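Local coordinates for flavohemoprotein (Vibrio cholerae O1 biovar El Tor, PDB 4EH1) that probably detoxifies nitric oxide by oxidising it to nitrate with oxygen and NAD(P)H, this chain being the C-terminal reductase domain that binds FAD, at residues 34-38 with 107-111; 110-115 with 136-141. All coordinates share one frame; numbering follows the deposited sequence.

Contact 1 of 2, residues 34-38 with 107-111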
ATOM      1  N   TYR A  34      -6.030   3.706  23.862  1.00 30.76           N
ATOM      2  CA  TYR A  34      -5.423   2.433  24.201  1.00 31.27           C
ATOM      3  C   TYR A  34      -3.989   2.646  24.649  1.00 35.81           C
ATOM      4  O   TYR A  34      -3.434   3.737  24.482  1.00 35.40           O
ATOM      5  CB  TYR A  34      -5.444   1.479  22.987  1.00 26.90           C
ATOM      6  CG  TYR A  34      -4.701   2.002  21.781  1.00 32.14           C
ATOM      7  CD1 TYR A  34      -3.354   1.693  21.573  1.00 29.88           C
ATOM      8  CD2 TYR A  34      -5.345   2.822  20.851  1.00 31.04           C
ATOM      9  CE1 TYR A  34      -2.675   2.175  20.459  1.00 28.95           C
ATOM     10  CE2 TYR A  34      -4.693   3.292  19.751  1.00 28.13           C
ATOM     11  CZ  TYR A  34      -3.356   2.964  19.550  1.00 30.19           C
ATOM     12  OH  TYR A  34      -2.693   3.475  18.468  1.00 30.02           O
ATOM     13  N   GLN A  35      -3.392   1.588  25.190  1.00 30.55           N
ATOM     14  CA  GLN A  35      -1.978   1.569  25.527  1.00 37.70           C
ATOM     15  C   GLN A  35      -1.154   0.918  24.379  1.00 27.06           C
ATOM     16  O   GLN A  35      -1.577  -0.096  23.804  1.00 29.50           O
ATOM     17  CB  GLN A  35      -1.781   0.829  26.857  1.00 35.30           C
ATOM     18  CG  GLN A  35      -2.531   1.464  28.066  1.00 38.59           C
ATOM     19  CD  GLN A  35      -2.216   2.931  28.231  1.00 46.34           C
ATOM     20  OE1 GLN A  35      -1.084   3.299  28.536  1.00 50.58           O
ATOM     21  NE2 GLN A  35      -3.213   3.787  28.002  1.00 46.09           N
ATOM     22  N   PRO A  36       0.009   1.515  24.030  1.00 27.91           N
ATOM     23  CA  PRO A  36       0.808   1.006  22.900  1.00 25.12           C
ATOM     24  C   PRO A  36       1.262  -0.409  23.238  1.00 26.82           C
ATOM     25  O   PRO A  36       1.856  -0.632  24.310  1.00 27.59           O
ATOM     26  CB  PRO A  36       2.006   1.961  22.848  1.00 32.65           C
ATOM     27  CG  PRO A  36       2.131   2.501  24.234  1.00 27.45           C
ATOM     28  CD  PRO A  36       0.714   2.578  24.771  1.00 29.51           C
ATOM     29  N   GLY A  37       0.920  -1.356  22.368  1.00 22.99           N
ATOM     30  CA  GLY A  37       1.122  -2.765  22.646  1.00 27.17           C
ATOM     31  C   GLY A  37      -0.181  -3.528  22.546  1.00 24.56           C
ATOM     32  O   GLY A  37      -0.187  -4.728  22.267  1.00 25.84           O
ATOM     33  N   GLN A  38      -1.306  -2.838  22.753  1.00 27.19           N
ATOM     34  CA  GLN A  38      -2.617  -3.504  22.711  1.00 24.03           C
ATOM     35  C   GLN A  38      -3.083  -3.756  21.285  1.00 31.66           C
ATOM     36  O   GLN A  38      -2.488  -3.231  20.326  1.00 30.17           O
ATOM     37  CB  GLN A  38      -3.675  -2.748  23.501  1.00 23.37           C
ATOM     38  CG  GLN A  38      -3.361  -2.679  24.967  1.00 29.86           C
ATOM     39  CD  GLN A  38      -4.488  -2.086  25.753  1.00 34.45           C
ATOM     40  OE1 GLN A  38      -4.908  -0.951  25.511  1.00 35.92           O
ATOM     41  NE2 GLN A  38      -4.997  -2.847  26.703  1.00 29.81           N
ATOM     42  N   ASP A 107      -3.040  -7.410  27.547  1.00 43.39           N
ATOM     43  CA  ASP A 107      -2.307  -7.176  28.777  1.00 45.35           C
ATOM     44  C   ASP A 107      -0.875  -6.818  28.496  1.00 39.72           C
ATOM     45  O   ASP A 107      -0.106  -6.580  29.409  1.00 37.37           O
ATOM     46  CB  ASP A 107      -2.346  -8.432  29.635  1.00 54.06           C
ATOM     47  CG  ASP A 107      -3.735  -8.726  30.151  1.00 71.45           C
ATOM     48  OD1 ASP A 107      -4.422  -7.758  30.575  1.00 71.53           O
ATOM     49  OD2 ASP A 107      -4.141  -9.915  30.113  1.00 81.39           O
ATOM     50  N   PHE A 108      -0.504  -6.807  27.222  1.00 36.22           N
ATOM     51  CA  PHE A 108       0.850  -6.438  26.869  1.00 32.37           C
ATOM     52  C   PHE A 108       0.872  -4.989  26.382  1.00 31.98           C
ATOM     53  O   PHE A 108       0.254  -4.652  25.372  1.00 32.60           O
ATOM     54  CB  PHE A 108       1.422  -7.416  25.835  1.00 28.64           C
ATOM     55  CG  PHE A 108       2.696  -6.943  25.207  1.00 33.38           C
ATOM     56  CD1 PHE A 108       3.919  -7.201  25.813  1.00 30.96           C
ATOM     57  CD2 PHE A 108       2.669  -6.212  24.027  1.00 29.69           C
ATOM     58  CE1 PHE A 108       5.093  -6.771  25.228  1.00 30.62           C
ATOM     59  CE2 PHE A 108       3.822  -5.767  23.442  1.00 27.68           C
ATOM     60  CZ  PHE A 108       5.046  -6.057  24.037  1.00 32.67           C
ATOM     61  N   PHE A 109       1.567  -4.130  27.118  1.00 30.40           N
ATOM     62  CA  PHE A 109       1.713  -2.730  26.709  1.00 32.41           C
ATOM     63  C   PHE A 109       2.794  -2.017  27.479  1.00 29.76           C
ATOM     64  O   PHE A 109       3.159  -2.405  28.575  1.00 30.00           O
ATOM     65  CB  PHE A 109       0.402  -1.943  26.825  1.00 27.78           C
ATOM     66  CG  PHE A 109      -0.271  -2.059  28.177  1.00 35.84           C
ATOM     67  CD1 PHE A 109       0.023  -1.172  29.201  1.00 35.18           C
ATOM     68  CD2 PHE A 109      -1.218  -3.044  28.407  1.00 37.71           C
ATOM     69  CE1 PHE A 109      -0.608  -1.279  30.435  1.00 34.66           C
ATOM     70  CE2 PHE A 109      -1.838  -3.161  29.631  1.00 41.40           C
ATOM     71  CZ  PHE A 109      -1.535  -2.284  30.648  1.00 40.44           C
ATOM     72  N   TYR A 110       3.309  -0.957  26.880  1.00 27.64           N
ATOM     73  CA  TYR A 110       4.384  -0.231  27.495  1.00 24.79           C
ATOM     74  C   TYR A 110       3.883   0.510  28.746  1.00 29.92           C
ATOM     75  O   TYR A 110       2.838   1.166  28.728  1.00 31.84           O
ATOM     76  CB  TYR A 110       4.982   0.758  26.503  1.00 21.99           C
ATOM     77  CG  TYR A 110       6.022   1.612  27.147  1.00 27.96           C
ATOM     78  CD1 TYR A 110       7.298   1.126  27.333  1.00 28.17           C
ATOM     79  CD2 TYR A 110       5.722   2.882  27.607  1.00 29.70           C
ATOM     80  CE1 TYR A 110       8.250   1.853  27.932  1.00 32.71           C
ATOM     81  CE2 TYR A 110       6.694   3.649  28.220  1.00 38.43           C
ATOM     82  CZ  TYR A 110       7.967   3.115  28.378  1.00 38.57           C
ATOM     83  OH  TYR A 110       8.992   3.825  28.973  1.00 38.05           O
ATOM     84  N   VAL A 111       4.643   0.423  29.826  1.00 28.61           N
ATOM     85  CA  VAL A 111       4.329   1.222  31.017  1.00 29.27           C
ATOM     86  C   VAL A 111       5.567   2.039  31.376  1.00 34.03           C
ATOM     87  O   VAL A 111       6.674   1.488  31.475  1.00 34.48           O
ATOM     88  CB  VAL A 111       3.906   0.346  32.181  1.00 36.59           C
ATOM     89  CG1 VAL A 111       3.816   1.175  33.476  1.00 37.76           C
ATOM     90  CG2 VAL A 111       2.582  -0.337  31.860  1.00 28.28           C
TER
HETATM   91  O   HOH W   1       0.971   2.410  30.070  1.00 38.46           O

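Contact 2 of 2, residues 110-115 with 136-141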
ATOM      1  N   TYR A 110       3.309  -0.957  26.880  1.00 27.64           N
ATOM      2  CA  TYR A 110       4.384  -0.231  27.495  1.00 24.79           C
ATOM      3  C   TYR A 110       3.883   0.510  28.746  1.00 29.92           C
ATOM      4  O   TYR A 110       2.838   1.166  28.728  1.00 31.84           O
ATOM      5  CB  TYR A 110       4.982   0.758  26.503  1.00 21.99           C
ATOM      6  CG  TYR A 110       6.022   1.612  27.147  1.00 27.96           C
ATOM      7  CD1 TYR A 110       7.298   1.126  27.333  1.00 28.17           C
ATOM      8  CD2 TYR A 110       5.722   2.882  27.607  1.00 29.70           C
ATOM      9  CE1 TYR A 110       8.250   1.853  27.932  1.00 32.71           C
ATOM     10  CE2 TYR A 110       6.694   3.649  28.220  1.00 38.43           C
ATOM     11  CZ  TYR A 110       7.967   3.115  28.378  1.00 38.57           C
ATOM     12  OH  TYR A 110       8.992   3.825  28.973  1.00 38.05           O
ATOM     13  N   VAL A 111       4.643   0.423  29.826  1.00 28.61           N
ATOM     14  CA  VAL A 111       4.329   1.222  31.017  1.00 29.27           C
ATOM     15  C   VAL A 111       5.567   2.039  31.376  1.00 34.03           C
ATOM     16  O   VAL A 111       6.674   1.488  31.475  1.00 34.48           O
ATOM     17  CB  VAL A 111       3.906   0.346  32.181  1.00 36.59           C
ATOM     18  CG1 VAL A 111       3.816   1.175  33.476  1.00 37.76           C
ATOM     19  CG2 VAL A 111       2.582  -0.337  31.860  1.00 28.28           C
ATOM     20  N   GLU A 112       5.392   3.351  31.512  1.00 34.06           N
ATOM     21  CA  GLU A 112       6.515   4.242  31.823  1.00 30.72           C
ATOM     22  C   GLU A 112       7.035   3.972  33.231  1.00 31.20           C
ATOM     23  O   GLU A 112       6.318   4.119  34.231  1.00 35.36           O
ATOM     24  CB  GLU A 112       6.127   5.723  31.670  1.00 32.28           C
ATOM     25  CG  GLU A 112       7.338   6.679  31.814  1.00 37.25           C
ATOM     26  CD  GLU A 112       8.538   6.245  30.933  1.00 47.40           C
ATOM     27  OE1 GLU A 112       9.656   5.997  31.460  1.00 41.75           O
ATOM     28  OE2 GLU A 112       8.359   6.139  29.703  1.00 47.04           O
ATOM     29  N   ARG A 113       8.295   3.575  33.310  1.00 33.68           N
ATOM     30  CA  ARG A 113       8.889   3.313  34.615  1.00 39.65           C
ATOM     31  C   ARG A 113      10.230   4.022  34.781  1.00 39.25           C
ATOM     32  O   ARG A 113      10.979   3.736  35.730  1.00 33.74           O
ATOM     33  CB  ARG A 113       9.056   1.801  34.824  1.00 42.98           C
ATOM     34  CG  ARG A 113       7.739   1.028  34.893  1.00 42.57           C
ATOM     35  CD  ARG A 113       7.958  -0.392  35.405  1.00 45.64           C
ATOM     36  NE  ARG A 113       6.761  -1.229  35.268  1.00 47.37           N
ATOM     37  CZ  ARG A 113       6.370  -1.776  34.115  1.00 47.40           C
ATOM     38  NH1 ARG A 113       7.074  -1.568  33.003  1.00 46.73           N
ATOM     39  NH2 ARG A 113       5.278  -2.526  34.069  1.00 48.15           N
ATOM     40  N   GLU A 114      10.528   4.940  33.859  1.00 30.18           N
ATOM     41  CA  GLU A 114      11.769   5.711  33.906  1.00 30.70           C
ATOM     42  C   GLU A 114      12.977   4.806  33.890  1.00 33.25           C
ATOM     43  O   GLU A 114      13.965   5.074  34.555  1.00 36.33           O
ATOM     44  CB  GLU A 114      11.791   6.649  35.134  1.00 32.99           C
ATOM     45  CG  GLU A 114      10.871   7.850  34.940  1.00 35.43           C
ATOM     46  CD  GLU A 114      10.904   8.874  36.070  1.00 58.01           C
ATOM     47  OE1 GLU A 114      11.937   8.948  36.775  1.00 67.88           O
ATOM     48  OE2 GLU A 114       9.889   9.618  36.233  1.00 61.24           O
ATOM     49  N   ARG A 115      12.873   3.712  33.152  1.00 33.91           N
ATOM     50  CA  ARG A 115      14.011   2.828  32.937  1.00 35.53           C
ATOM     51  C   ARG A 115      14.409   2.939  31.481  1.00 32.56           C
ATOM     52  O   ARG A 115      13.606   3.334  30.652  1.00 31.99           O
ATOM     53  CB  ARG A 115      13.621   1.373  33.212  1.00 33.39           C
ATOM     54  CG  ARG A 115      13.228   1.065  34.656  1.00 31.88           C
ATOM     55  CD  ARG A 115      12.533  -0.292  34.693  1.00 32.10           C
ATOM     56  NE  ARG A 115      12.174  -0.686  36.036  1.00 38.77           N
ATOM     57  CZ  ARG A 115      11.307  -1.650  36.344  1.00 45.17           C
ATOM     58  NH1 ARG A 115      10.703  -2.343  35.389  1.00 47.94           N
ATOM     59  NH2 ARG A 115      11.043  -1.920  37.623  1.00 41.85           N
ATOM     60  N   LEU A 136       6.724   6.669  22.427  1.00 33.35           N
ATOM     61  CA  LEU A 136       7.919   7.138  23.117  1.00 31.30           C
ATOM     62  C   LEU A 136       8.497   8.354  22.410  1.00 28.70           C
ATOM     63  O   LEU A 136       9.100   9.190  23.051  1.00 27.99           O
ATOM     64  CB  LEU A 136       8.964   6.019  23.214  1.00 23.18           C
ATOM     65  CG  LEU A 136       8.511   4.799  24.035  1.00 28.11           C
ATOM     66  CD1 LEU A 136       9.629   3.731  24.105  1.00 34.42           C
ATOM     67  CD2 LEU A 136       8.084   5.155  25.442  1.00 27.73           C
ATOM     68  N   ALA A 137       8.311   8.444  21.089  1.00 27.16           N
ATOM     69  CA  ALA A 137       8.795   9.604  20.335  1.00 29.22           C
ATOM     70  C   ALA A 137       8.024  10.850  20.773  1.00 33.98           C
ATOM     71  O   ALA A 137       8.607  11.889  21.103  1.00 36.85           O
ATOM     72  CB  ALA A 137       8.617   9.392  18.850  1.00 26.70           C
ATOM     73  N   LYS A 138       6.707  10.709  20.776  1.00 28.49           N
ATOM     74  CA  LYS A 138       5.786  11.728  21.236  1.00 32.37           C
ATOM     75  C   LYS A 138       6.147  12.227  22.646  1.00 33.54           C
ATOM     76  O   LYS A 138       6.078  13.420  22.924  1.00 33.61           O
ATOM     77  CB  LYS A 138       4.365  11.152  21.190  1.00 36.94           C
ATOM     78  CG  LYS A 138       3.279  12.074  21.690  1.00 53.08           C
ATOM     79  CD  LYS A 138       1.897  11.445  21.518  1.00 66.59           C
ATOM     80  CE  LYS A 138       1.603  11.061  20.062  1.00 68.54           C
ATOM     81  NZ  LYS A 138       0.148  10.707  19.856  1.00 68.28           N
ATOM     82  N   GLN A 139       6.556  11.307  23.516  1.00 34.79           N
ATOM     83  CA  GLN A 139       6.884  11.613  24.907  1.00 34.75           C
ATOM     84  C   GLN A 139       8.335  11.998  25.127  1.00 31.47           C
ATOM     85  O   GLN A 139       8.766  12.179  26.268  1.00 32.32           O
ATOM     86  CB  GLN A 139       6.482  10.439  25.816  1.00 33.61           C
ATOM     87  CG  GLN A 139       4.975  10.293  25.865  1.00 36.10           C
ATOM     88  CD  GLN A 139       4.507   8.995  26.482  1.00 42.35           C
ATOM     89  OE1 GLN A 139       5.308   8.177  26.938  1.00 43.51           O
ATOM     90  NE2 GLN A 139       3.197   8.796  26.497  1.00 42.67           N
ATOM     91  N   ASN A 140       9.081  12.127  24.041  1.00 26.17           N
ATOM     92  CA  ASN A 140      10.502  12.461  24.129  1.00 34.78           C
ATOM     93  C   ASN A 140      11.325  11.581  25.042  1.00 30.45           C
ATOM     94  O   ASN A 140      12.211  12.056  25.743  1.00 30.93           O
ATOM     95  CB  ASN A 140      10.640  13.915  24.572  1.00 37.46           C
ATOM     96  CG  ASN A 140      10.112  14.851  23.544  1.00 47.71           C
ATOM     97  OD1 ASN A 140      10.469  14.740  22.370  1.00 45.28           O
ATOM     98  ND2 ASN A 140       9.233  15.772  23.957  1.00 57.09           N
ATOM     99  N   LYS A 141      11.031  10.287  25.027  1.00 30.48           N
ATOM    100  CA  LYS A 141      11.709   9.354  25.892  1.00 32.25           C
ATOM    101  C   LYS A 141      13.137   9.201  25.406  1.00 35.25           C
ATOM    102  O   LYS A 141      13.381   9.092  24.215  1.00 32.57           O
ATOM    103  CB  LYS A 141      10.989   8.005  25.820  1.00 36.68           C
ATOM    104  CG  LYS A 141      11.701   6.845  26.477  1.00 35.29           C
ATOM    105  CD  LYS A 141      11.540   6.881  27.982  1.00 35.29           C
ATOM    106  CE  LYS A 141      12.018   5.565  28.587  1.00 33.02           C
ATOM    107  NZ  LYS A 141      12.162   5.686  30.073  1.00 31.34           N
TER
HETATM  108  O   HOH W   2       7.503   8.097  28.196  1.00 35.54           O

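Contact 1 of 2, residues 34-38 with 107-111
A type II beta turn, Q35 to Q38, closes the loop ahead of strand 39-44 and fits against the linker 107-111, where the chain leaves the FAD-binding barrel for the NAD-binding domain. The turn is closed by the backbone bond Q38 N to Q35 O, and its corner, P36-G37, lies against the linker. From P36 the carbonyl accepts the one direct hydrogen bond between the segments: Y110 N lies 3.0 Å from P36 O, almost straight out beyond the oxygen (C=O...N 176°). G37 and F109 bring their CA atoms nearest, 4.1 Å apart; the positive phi of G37, 123°, suits the third position of the turn, and with no side chain it lets F108 O come to 3.1 Å from G37 C.

F109 runs its ring out past the side chains of Q35 and Q38, which lie on the same side of it, CG standing between its own backbone N and carbonyl carbon (chi1 52°). Q35 CG sits over one face of the F109 ring in a CH-pi contact, toward the rim, 4.2 Å from its centroid, while Q35 CB touches F109 CG at 3.5 Å. The Q35 chain bends at chi2, and OE1 reaches a water that also donates to Y110 O, a second, bridged link. Q38 runs alongside F109, and Q38 CG lies 4.1 Å from F109 CD2. Its amide is held at both ends: Q38 OE1 takes Q35 N at 3.0 Å from above the carbonyl plane, and NE2 goes to G106 O. F108 presents its ring edge to G37 O and lies close to E233, a position thought to tune the heme and flavin redox potentials.

P36 CG also packs on Y110 CB and reaches helix 126-138. The arrangement is a proline-glycine type II turn docked on the interdomain linker of a ferredoxin-reductase-type flavoprotein.

Contact 2 of 2, residues 110-115 with 136-141
Y110 meets L136 with one face of its ring: L136 CD2 stands 3.8 Å from the Y110 centroid in a CH-pi contact. L136 CD2 comes closest to Y110 CE2, 3.5 Å. The leucine comes from the last turn of helix 126-138, and the two side chains cross at about a right angle. At the far end of the ring, Y110 OH donates to E112 OE2, while K141 CE brushes the same hydroxyl.

E112 has CG anti to the backbone N (chi1 -173°) and then bends at chi2, which turns its carboxylate toward K141. The lysine arrives from the opposite direction and forms a salt bridge, K141 NZ to E112 OE1, 2.9 Å, on the syn lone pair. E114 N reaches E112 OE1 at 2.8 Å from the anti side, somewhat out of the carboxylate plane, so OE1 is gripped by two donors. A water donates to both E112 OE2 and Q139 OE1.

Further on, R115 O takes a second bond from K141 NZ, 2.8 Å long and from above the carbonyl plane. With its guanidinium R115 turns elsewhere, to D203. The ammonium thus ties two points of the loop together, probably stabilising the charge of E112.

K141 is placed for this by the helix end: K141 N bonds L136 O and N140 N bonds A137 O, with N140 at positive phi, a Schellman motif closing the first helix of the Rossmann-like NAD-binding domain.

The two contacts follow one another along the linker between the domains, their centres about 12 Å apart, and Y110 belongs to both. In contact 1 its backbone and CB meet the turn of the FAD-binding domain; in contact 2 its ring and hydroxyl meet the end of helix 126-138. P36 and Y110 both touch I132 on that helix, whose N-terminal end and the loop before it probably bind NADP(+). Contact 1 is nearer the redox centre: the F108 side chain is about 7 Å from the bound FAD and about 4 Å from that of E233. Contact 2 lies farther out, with the Y110 side chain about 11 Å from that of E233.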